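Local coordinates for protein DNA polymerase beta (Leishmania infantum, PDB 4P4M) that extends DNA with deoxyribonucleoside triphosphates as a family X polymerase and probably fills gaps during base excision repair, at residues T102-H105 / G106-P109; S136-D139 / Q140-V143; S202-L205 / D206-P209. All coordinates share one frame; numbering follows the deposited sequence. Where two conformers were deposited one is given.

How the contacts relate
Three short local contacts of one polymerase illustrate how neighbouring residues fix a turn or a helix start. Contacts 1 and 2 belong to the fingers domain, their centres about 11 Å apart, and they touch: the carbonyl O of Gly-106 in contact 1 probably accepts a hydrogen bond from Gln-141 NE2 of contact 2 (3.1 Å), while the Phe-107 ring packs on Leu-137 and Gln-141. Contact 1 binds DNA phosphates through a sodium ion and two glycine amides, and its His-105 side chain, in one of two conformers, is about 9 Å from the bound dideoxythymidine triphosphate. Contact 3, in the palm on the other side of the chain's centre, lies about 39 Å from contact 1 and 37 Å from contact 2, centre to centre.

Contact 1 of 3, residues T102-H105 / G106-P109. With NA (sodium ion), chain F; nucleotides of chain B.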
loop_
_atom_site.group_PDB
_atom_site.type_symbol
_atom_site.label_atom_id
_atom_site.label_comp_id
_atom_site.label_asym_id
_atom_site.label_seq_id
_atom_site.Cartn_x
_atom_site.Cartn_y
_atom_site.Cartn_z
ATOM N N THR A 102 -10.227 12.716 -13.476
ATOM C CA THR A 102 -9.667 12.198 -12.233
ATOM C C THR A 102 -10.033 10.733 -12.018
ATOM O O THR A 102 -9.690 10.153 -10.996
ATOM C CB THR A 102 -10.088 13.024 -10.994
ATOM O OG1 THR A 102 -11.517 13.035 -10.879
ATOM C CG2 THR A 102 -9.567 14.455 -11.097
ATOM N N GLN A 103 -10.736 10.128 -12.970
ATOM C CA GLN A 103 -10.984 8.690 -12.889
ATOM C C GLN A 103 -9.709 7.908 -13.205
ATOM O O GLN A 103 -9.563 6.756 -12.794
ATOM C CB GLN A 103 -12.102 8.262 -13.843
ATOM C CG GLN A 103 -13.482 8.772 -13.480
ATOM C CD GLN A 103 -14.558 8.218 -14.398
ATOM O OE1 GLN A 103 -15.337 7.349 -14.006
ATOM N NE2 GLN A 103 -14.602 8.717 -15.628
ATOM N N VAL A 104 -8.788 8.537 -13.934
ATOM C CA VAL A 104 -7.523 7.890 -14.290
ATOM C C VAL A 104 -6.501 7.932 -13.154
ATOM O O VAL A 104 -6.259 8.982 -12.580
ATOM C CB VAL A 104 -6.887 8.530 -15.524
ATOM C CG1 VAL A 104 -5.644 7.740 -15.937
ATOM C CG2 VAL A 104 -7.891 8.601 -16.660
ATOM N N HIS A 105 -5.894 6.788 -12.849
ATOM C CA HIS A 105 -4.871 6.668 -11.807
ATOM C C HIS A 105 -3.699 7.610 -12.086
ATOM O O HIS A 105 -3.110 7.560 -13.179
ATOM C CB HIS A 105 -4.381 5.208 -11.761
ATOM C CG HIS A 105 -3.612 4.850 -10.526
ATOM N ND1 HIS A 105 -3.977 4.173 -9.410
ATOM C CD2 HIS A 105 -2.277 5.154 -10.362
ATOM C CE1 HIS A 105 -2.874 4.104 -8.595
ATOM N NE2 HIS A 105 -1.860 4.706 -9.193
ATOM N N GLY A 106 -3.356 8.455 -11.117
ATOM C CA GLY A 106 -2.263 9.400 -11.274
ATOM C C GLY A 106 -2.706 10.820 -11.605
ATOM O O GLY A 106 -1.903 11.758 -11.571
ATOM N N PHE A 107 -3.981 10.988 -11.936
ATOM C CA PHE A 107 -4.504 12.320 -12.243
ATOM C C PHE A 107 -5.390 12.822 -11.117
ATOM O O PHE A 107 -6.407 12.224 -10.818
ATOM C CB PHE A 107 -5.275 12.322 -13.571
ATOM C CG PHE A 107 -4.404 12.125 -14.771
ATOM C CD1 PHE A 107 -4.014 10.855 -15.161
ATOM C CD2 PHE A 107 -3.956 13.213 -15.504
ATOM C CE1 PHE A 107 -3.198 10.674 -16.266
ATOM C CE2 PHE A 107 -3.144 13.037 -16.608
ATOM C CZ PHE A 107 -2.765 11.767 -16.989
ATOM N N GLY A 108 -4.997 13.917 -10.481
ATOM C CA GLY A 108 -5.855 14.552 -9.501
ATOM C C GLY A 108 -6.449 15.815 -10.102
ATOM O O GLY A 108 -6.239 16.101 -11.286
ATOM N N PRO A 109 -7.186 16.590 -9.290
ATOM C CA PRO A 109 -7.819 17.825 -9.775
ATOM C C PRO A 109 -6.831 18.756 -10.474
ATOM O O PRO A 109 -7.185 19.419 -11.451
ATOM C CB PRO A 109 -8.341 18.468 -8.493
ATOM C CG PRO A 109 -8.595 17.318 -7.582
ATOM C CD PRO A 109 -7.511 16.318 -7.880
HETATM NA NA NA F . -7.211 9.787 -10.180
ATOM P P DG B 3 -2.945 16.346 -8.721
ATOM O OP1 DG B 3 -3.012 16.288 -10.193
ATOM O OP2 DG B 3 -3.989 17.043 -7.942
ATOM O "O5'" DG B 3 -2.857 14.841 -8.172
ATOM C "C5'" DG B 3 -1.940 13.933 -8.774
ATOM C "C4'" DG B 3 -1.840 12.655 -7.951
ATOM O "O4'" DG B 3 -1.096 12.924 -6.728
ATOM C "C3'" DG B 3 -3.176 12.048 -7.520
ATOM O "O3'" DG B 3 -3.387 10.804 -8.217
ATOM C "C2'" DG B 3 -3.050 11.871 -6.004
ATOM C "C1'" DG B 3 -1.545 11.996 -5.765
ATOM N N9 DG B 3 -1.205 12.431 -4.405
ATOM C C8 DG B 3 -1.733 13.481 -3.682
ATOM N N7 DG B 3 -1.221 13.605 -2.479
ATOM C C5 DG B 3 -0.299 12.571 -2.400
ATOM C C6 DG B 3 0.554 12.196 -1.335
ATOM O O6 DG B 3 0.648 12.733 -0.226
ATOM N N1 DG B 3 1.334 11.080 -1.659
ATOM C C2 DG B 3 1.286 10.419 -2.869
ATOM N N2 DG B 3 2.108 9.370 -3.009
ATOM N N3 DG B 3 0.486 10.762 -3.881
ATOM C C4 DG B 3 -0.278 11.840 -3.571
ATOM P P DT B 4 -4.642 9.869 -7.863
ATOM O OP1 DT B 4 -4.961 9.076 -9.064
ATOM O OP2 DT B 4 -5.661 10.700 -7.190
ATOM O "O5'" DT B 4 -4.050 8.823 -6.808
ATOM C "C5'" DT B 4 -2.892 8.085 -7.168
ATOM C "C4'" DT B 4 -2.365 7.287 -5.989
ATOM O "O4'" DT B 4 -1.892 8.180 -4.943
ATOM C "C3'" DT B 4 -3.389 6.355 -5.358
ATOM O "O3'" DT B 4 -2.816 5.079 -5.452
ATOM C "C2'" DT B 4 -3.544 6.843 -3.915
ATOM C "C1'" DT B 4 -2.282 7.673 -3.680
ATOM N N1 DT B 4 -2.478 8.800 -2.705
ATOM C C2 DT B 4 -1.667 8.876 -1.587
ATOM O O2 DT B 4 -0.788 8.075 -1.341
ATOM N N3 DT B 4 -1.924 9.932 -0.756
ATOM C C4 DT B 4 -2.889 10.900 -0.914
ATOM O O4 DT B 4 -3.032 11.802 -0.091
ATOM C C5 DT B 4 -3.705 10.772 -2.101
ATOM C C7 DT B 4 -4.792 11.771 -2.384
ATOM C C6 DT B 4 -3.464 9.743 -2.926
HETATM O O HOH W 1 -7.896 7.517 -9.696
HETATM O O HOH W 2 -8.242 10.442 -8.082
#
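Thr-102, Val-104 and Phe-107 turn their carbonyl oxygens onto one sodium ion. Thr-102 O and Phe-107 O each bind the ion at 2.6 Å and Val-104 O at 2.7 Å; OP1 of nucleotide DT4 of chain B and two waters complete six ligands. One of these waters also donates to OP2 of the same phosphate, tying the ion to the DNA a second time.

Hydrogen bonds hold the loop in shape. Phe-107 N donates to Val-104 O (3.1 Å), closing a type II beta turn, so the Val-104 carbonyl serves both the turn and the metal. Gly-106 sits at the turn position with positive phi (101°), a backbone conformation readily adopted by glycine. Its N-H reaches DT4 OP1 of chain B at 2.7 Å, and Gly-108 N reaches OP1 of DG3 of chain B at 3.1 Å. Such a pattern, two helices joined by a glycine-rich hairpin whose amides and bound cation hold a DNA phosphate, is the helix-hairpin-helix motif; here it links helices 93-101 and 109-119, with Gly-108 as N-cap of the second.

Apolar contacts back the hairpin. Val-104 and Phe-107 run alongside each other in the same direction, and Val-104 CG1, opposite the backbone N (chi1 -175°), meets Phe-107 CD1 at 3.6 Å; helices 124-130 and 139-146 touch both. The methyl CG2 of Thr-102 rests on Gly-108 C at 3.5 Å, while its OG1 bonds back to Ile-98 O. On the DNA side, in one of two conformers of His-105, DT4 C5' of chain B lies off-centre over one face of the ring.

Contact 2 of 3, residues S136-D139 / Q140-V143; sequences SLTD and QQRV
The guanidinium of Arg-142 lies against Leu-137, whose CB is centred on one face of the group, 3.5 Å from its plane. The two side chains are roughly perpendicular, and the arginine chain runs extended from CG to NE to bring the flat group there. Leu-137 O is close as well, 3.2 Å from Arg-142 NH2. Beyond the contact, NH2 donates to Ile-134 O and NH1 to Ala-131 O, two backbone carbonyls that fix the rotation of the group and fasten the preceding loop to the helix.

The other flat group is the carboxamide of Gln-141. Its OE1 accepts a weak bond from Thr-138 N (3.3 Å), straight at 165°, and also approaches Leu-137 CA and CD2. Its NE2 probably bonds to Gly-106 O of the DNA-binding hairpin; the two interactions together support this orientation of the amide.

Thr-138 returns the bond: its OG1 accepts from Gln-141 N at 3.2 Å. With chi1 at 71°, OG1 stands between the backbone N and the carbonyl carbon, which turns it back over the first turn of helix 139-146. The reciprocal pair is a capping box, with Thr-138 as N-cap, and it occupies backbone N-H groups at a helix start in the fingers domain. From here the helical pattern takes over, Arg-142 N bonding to Thr-138 O at 3.2 Å and Val-143 N to Asp-139 O at 3.3 Å.

Asp-139, at the first helical position, holds its OD1 4.5 Å from Arg-142 NE. That is longer than a salt bridge, although the opposite charges probably attract, and its negative charge near the helix N-terminus would probably interact favourably with the helix dipole. Val-143 packs outward on Met-237 and on Met-247 of strand 243-248.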
loop_
_atom_site.group_PDB
_atom_site.type_symbol
_atom_site.label_atom_id
_atom_site.label_comp_id
_atom_site.label_asym_id
_atom_site.label_seq_id
_atom_site.Cartn_x
_atom_site.Cartn_y
_atom_site.Cartn_z
ATOM N N SER A 136 4.373 16.087 -21.384
ATOM C CA SER A 136 4.418 16.472 -19.978
ATOM C C SER A 136 4.069 15.324 -19.028
ATOM O O SER A 136 4.570 15.269 -17.903
ATOM C CB SER A 136 3.507 17.676 -19.720
ATOM O OG SER A 136 2.220 17.477 -20.279
ATOM N N LEU A 137 3.214 14.409 -19.482
ATOM C CA LEU A 137 2.794 13.279 -18.654
ATOM C C LEU A 137 3.993 12.564 -18.053
ATOM O O LEU A 137 4.982 12.306 -18.741
ATOM C CB LEU A 137 1.966 12.278 -19.465
ATOM C CG LEU A 137 0.698 12.810 -20.125
ATOM C CD1 LEU A 137 -0.093 11.672 -20.766
ATOM C CD2 LEU A 137 -0.144 13.559 -19.109
ATOM N N THR A 138 3.898 12.245 -16.768
ATOM C CA THR A 138 4.926 11.470 -16.093
ATOM C C THR A 138 4.804 9.986 -16.429
ATOM O O THR A 138 3.809 9.545 -17.009
ATOM C CB THR A 138 4.825 11.622 -14.563
ATOM O OG1 THR A 138 3.659 10.939 -14.083
ATOM C CG2 THR A 138 4.749 13.095 -14.176
ATOM N N ASP A 139 5.819 9.218 -16.049
ATOM C CA ASP A 139 5.803 7.771 -16.240
ATOM C C ASP A 139 4.669 7.092 -15.461
ATOM O O ASP A 139 4.051 6.142 -15.949
ATOM C CB ASP A 139 7.167 7.168 -15.879
ATOM C CG ASP A 139 8.200 7.365 -16.980
ATOM O OD1 ASP A 139 7.875 8.021 -17.998
ATOM O OD2 ASP A 139 9.337 6.870 -16.831
ATOM N N GLN A 140 4.380 7.587 -14.262
ATOM C CA GLN A 140 3.296 7.017 -13.453
ATOM C C GLN A 140 1.886 7.249 -14.027
ATOM O O GLN A 140 1.001 6.387 -13.927
ATOM C CB GLN A 140 3.336 7.562 -12.029
ATOM C CG GLN A 140 2.130 7.115 -11.208
ATOM C CD GLN A 140 2.291 7.363 -9.717
ATOM O OE1 GLN A 140 3.262 7.987 -9.274
ATOM N NE2 GLN A 140 1.332 6.873 -8.930
ATOM N N GLN A 141 1.664 8.432 -14.589
ATOM C CA GLN A 141 0.384 8.733 -15.222
ATOM C C GLN A 141 0.219 7.867 -16.459
ATOM O O GLN A 141 -0.897 7.459 -16.810
ATOM C CB GLN A 141 0.295 10.232 -15.568
ATOM C CG GLN A 141 -0.032 11.093 -14.351
ATOM C CD GLN A 141 0.255 12.577 -14.550
ATOM O OE1 GLN A 141 0.932 12.975 -15.494
ATOM N NE2 GLN A 141 -0.259 13.396 -13.642
ATOM N N ARG A 142 1.338 7.571 -17.117
ATOM C CA ARG A 142 1.301 6.777 -18.340
ATOM C C ARG A 142 0.855 5.344 -18.072
ATOM O O ARG A 142 0.193 4.725 -18.910
ATOM C CB ARG A 142 2.650 6.813 -19.063
ATOM C CG ARG A 142 3.040 8.212 -19.522
ATOM C CD ARG A 142 4.170 8.212 -20.539
ATOM N NE ARG A 142 4.644 9.573 -20.787
ATOM C CZ ARG A 142 4.119 10.403 -21.685
ATOM N NH1 ARG A 142 3.100 10.015 -22.441
ATOM N NH2 ARG A 142 4.618 11.624 -21.831
ATOM N N VAL A 143 1.219 4.814 -16.906
ATOM C CA VAL A 143 0.759 3.483 -16.517
ATOM C C VAL A 143 -0.744 3.485 -16.249
ATOM O O VAL A 143 -1.456 2.561 -16.644
ATOM C CB VAL A 143 1.533 2.942 -15.281
ATOM C CG1 VAL A 143 0.903 1.654 -14.776
ATOM C CG2 VAL A 143 3.000 2.732 -15.632
#

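Contact 3 of 3, residues S202-L205 / D206-P209; sequences SRTL and DAPP
Arg-203 reaches across the turn and donates from NH2 to Pro-208 O at 2.8 Å, a nearly straight bond (161°). The donor lies in the carbonyl plane, and the oxygen in turn lies close to the guanidinium plane, so the two flat groups meet edge to edge. Over one face of the guanidinium sits the methyl of Ala-207, its CB 3.6 Å from Arg-203 NH2. A water at the same edge accepts from Arg-203 NE at 2.6 Å and lies within donating distance of Pro-208 O, so that the carbonyl is approached by arginine and water together. The bend in the arginine chain at chi3 (70°) folds its end back onto the second half of the loop instead of letting it run straight on.

Ala-207 closes a type I beta turn that begins at Thr-204, and Pro-208 follows directly from it. Ala-207 N donates to Thr-204 O at 3.2 Å; the donor stands well above the carbonyl plane. Thr-204 OG1 adds a weak second bond to the same N-H, also at 3.2 Å, because a chi1 of 67° swings the hydroxyl in over the turn. The turn carries the chain out of the palm domain sheet at the end of strand 193-203, on the way to helix 219-229. A second water is positioned to bridge Thr-204 O and Ala-207 O, weakly to the latter.

Further out, backbone hydrogen bonds anchor the first half of the loop: Ser-202 pairs with Ser-180 of strand 179-183, and just beyond the strand Thr-204 pairs with Asp-178. Arg-203 O accepts from Thr-279 OG1. Asp-178 OD2 also forms a long, weak ion pair with Arg-203 NH2, while Phe-179, Leu-210 and Val-214 pack against the arginine side chain.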
loop_
_atom_site.group_PDB
_atom_site.type_symbol
_atom_site.label_atom_id
_atom_site.label_comp_id
_atom_site.label_asym_id
_atom_site.label_seq_id
_atom_site.Cartn_x
_atom_site.Cartn_y
_atom_site.Cartn_z
ATOM N N SER A 202 8.108 -8.565 5.437
ATOM C CA SER A 202 8.791 -8.325 6.707
ATOM C C SER A 202 9.654 -9.509 7.143
ATOM O O SER A 202 9.410 -10.649 6.735
ATOM C CB SER A 202 7.769 -8.004 7.804
ATOM O OG SER A 202 6.919 -9.119 8.072
ATOM N N ARG A 203 10.666 -9.238 7.967
ATOM C CA ARG A 203 11.481 -10.311 8.544
ATOM C C ARG A 203 10.722 -11.002 9.676
ATOM O O ARG A 203 9.968 -10.363 10.413
ATOM C CB ARG A 203 12.832 -9.767 9.042
ATOM C CG ARG A 203 13.793 -9.372 7.895
ATOM C CD ARG A 203 15.045 -8.641 8.427
ATOM N NE ARG A 203 15.970 -9.510 9.177
ATOM C CZ ARG A 203 16.824 -10.350 8.602
ATOM N NH1 ARG A 203 16.862 -10.445 7.277
ATOM N NH2 ARG A 203 17.647 -11.092 9.340
ATOM N N THR A 204 10.924 -12.309 9.825
ATOM C CA THR A 204 10.195 -13.068 10.834
ATOM C C THR A 204 10.758 -12.824 12.238
ATOM O O THR A 204 11.874 -12.316 12.401
ATOM C CB THR A 204 10.277 -14.576 10.569
ATOM O OG1 THR A 204 11.631 -15.005 10.760
ATOM C CG2 THR A 204 9.814 -14.915 9.133
ATOM N N LEU A 205 9.990 -13.225 13.250
ATOM C CA LEU A 205 10.451 -13.150 14.638
ATOM C C LEU A 205 11.731 -13.944 14.885
ATOM O O LEU A 205 12.541 -13.564 15.724
ATOM C CB LEU A 205 9.347 -13.603 15.598
ATOM C CG LEU A 205 8.243 -12.566 15.801
ATOM C CD1 LEU A 205 7.019 -13.178 16.483
ATOM C CD2 LEU A 205 8.786 -11.380 16.584
ATOM N N ASP A 206 11.924 -15.029 14.141
ATOM C CA ASP A 206 13.123 -15.865 14.281
ATOM C C ASP A 206 14.382 -15.332 13.576
ATOM O O ASP A 206 15.486 -15.750 13.894
ATOM C CB ASP A 206 12.851 -17.285 13.769
ATOM C CG ASP A 206 11.970 -18.086 14.703
ATOM O OD1 ASP A 206 11.796 -17.671 15.872
ATOM O OD2 ASP A 206 11.458 -19.139 14.264
ATOM N N ALA A 207 14.220 -14.439 12.607
ATOM C CA ALA A 207 15.365 -13.931 11.842
ATOM C C ALA A 207 16.338 -13.158 12.729
ATOM O O ALA A 207 15.913 -12.454 13.648
ATOM C CB ALA A 207 14.872 -13.031 10.686
ATOM N N PRO A 208 17.650 -13.272 12.459
ATOM C CA PRO A 208 18.573 -12.515 13.318
ATOM C C PRO A 208 18.422 -11.006 13.130
ATOM O O PRO A 208 18.070 -10.554 12.038
ATOM C CB PRO A 208 19.964 -12.988 12.865
ATOM C CG PRO A 208 19.763 -13.674 11.557
ATOM C CD PRO A 208 18.352 -14.188 11.545
ATOM N N PRO A 209 18.656 -10.231 14.197
ATOM C CA PRO A 209 18.556 -8.768 14.127
ATOM C C PRO A 209 19.643 -8.180 13.233
ATOM O O PRO A 209 20.744 -8.727 13.182
ATOM C CB PRO A 209 18.796 -8.322 15.577
ATOM C CG PRO A 209 18.637 -9.562 16.409
ATOM C CD PRO A 209 19.040 -10.699 15.540
HETATM O O HOH W 3 15.585 -9.517 11.792
HETATM O O HOH W 4 13.648 -10.027 13.194
#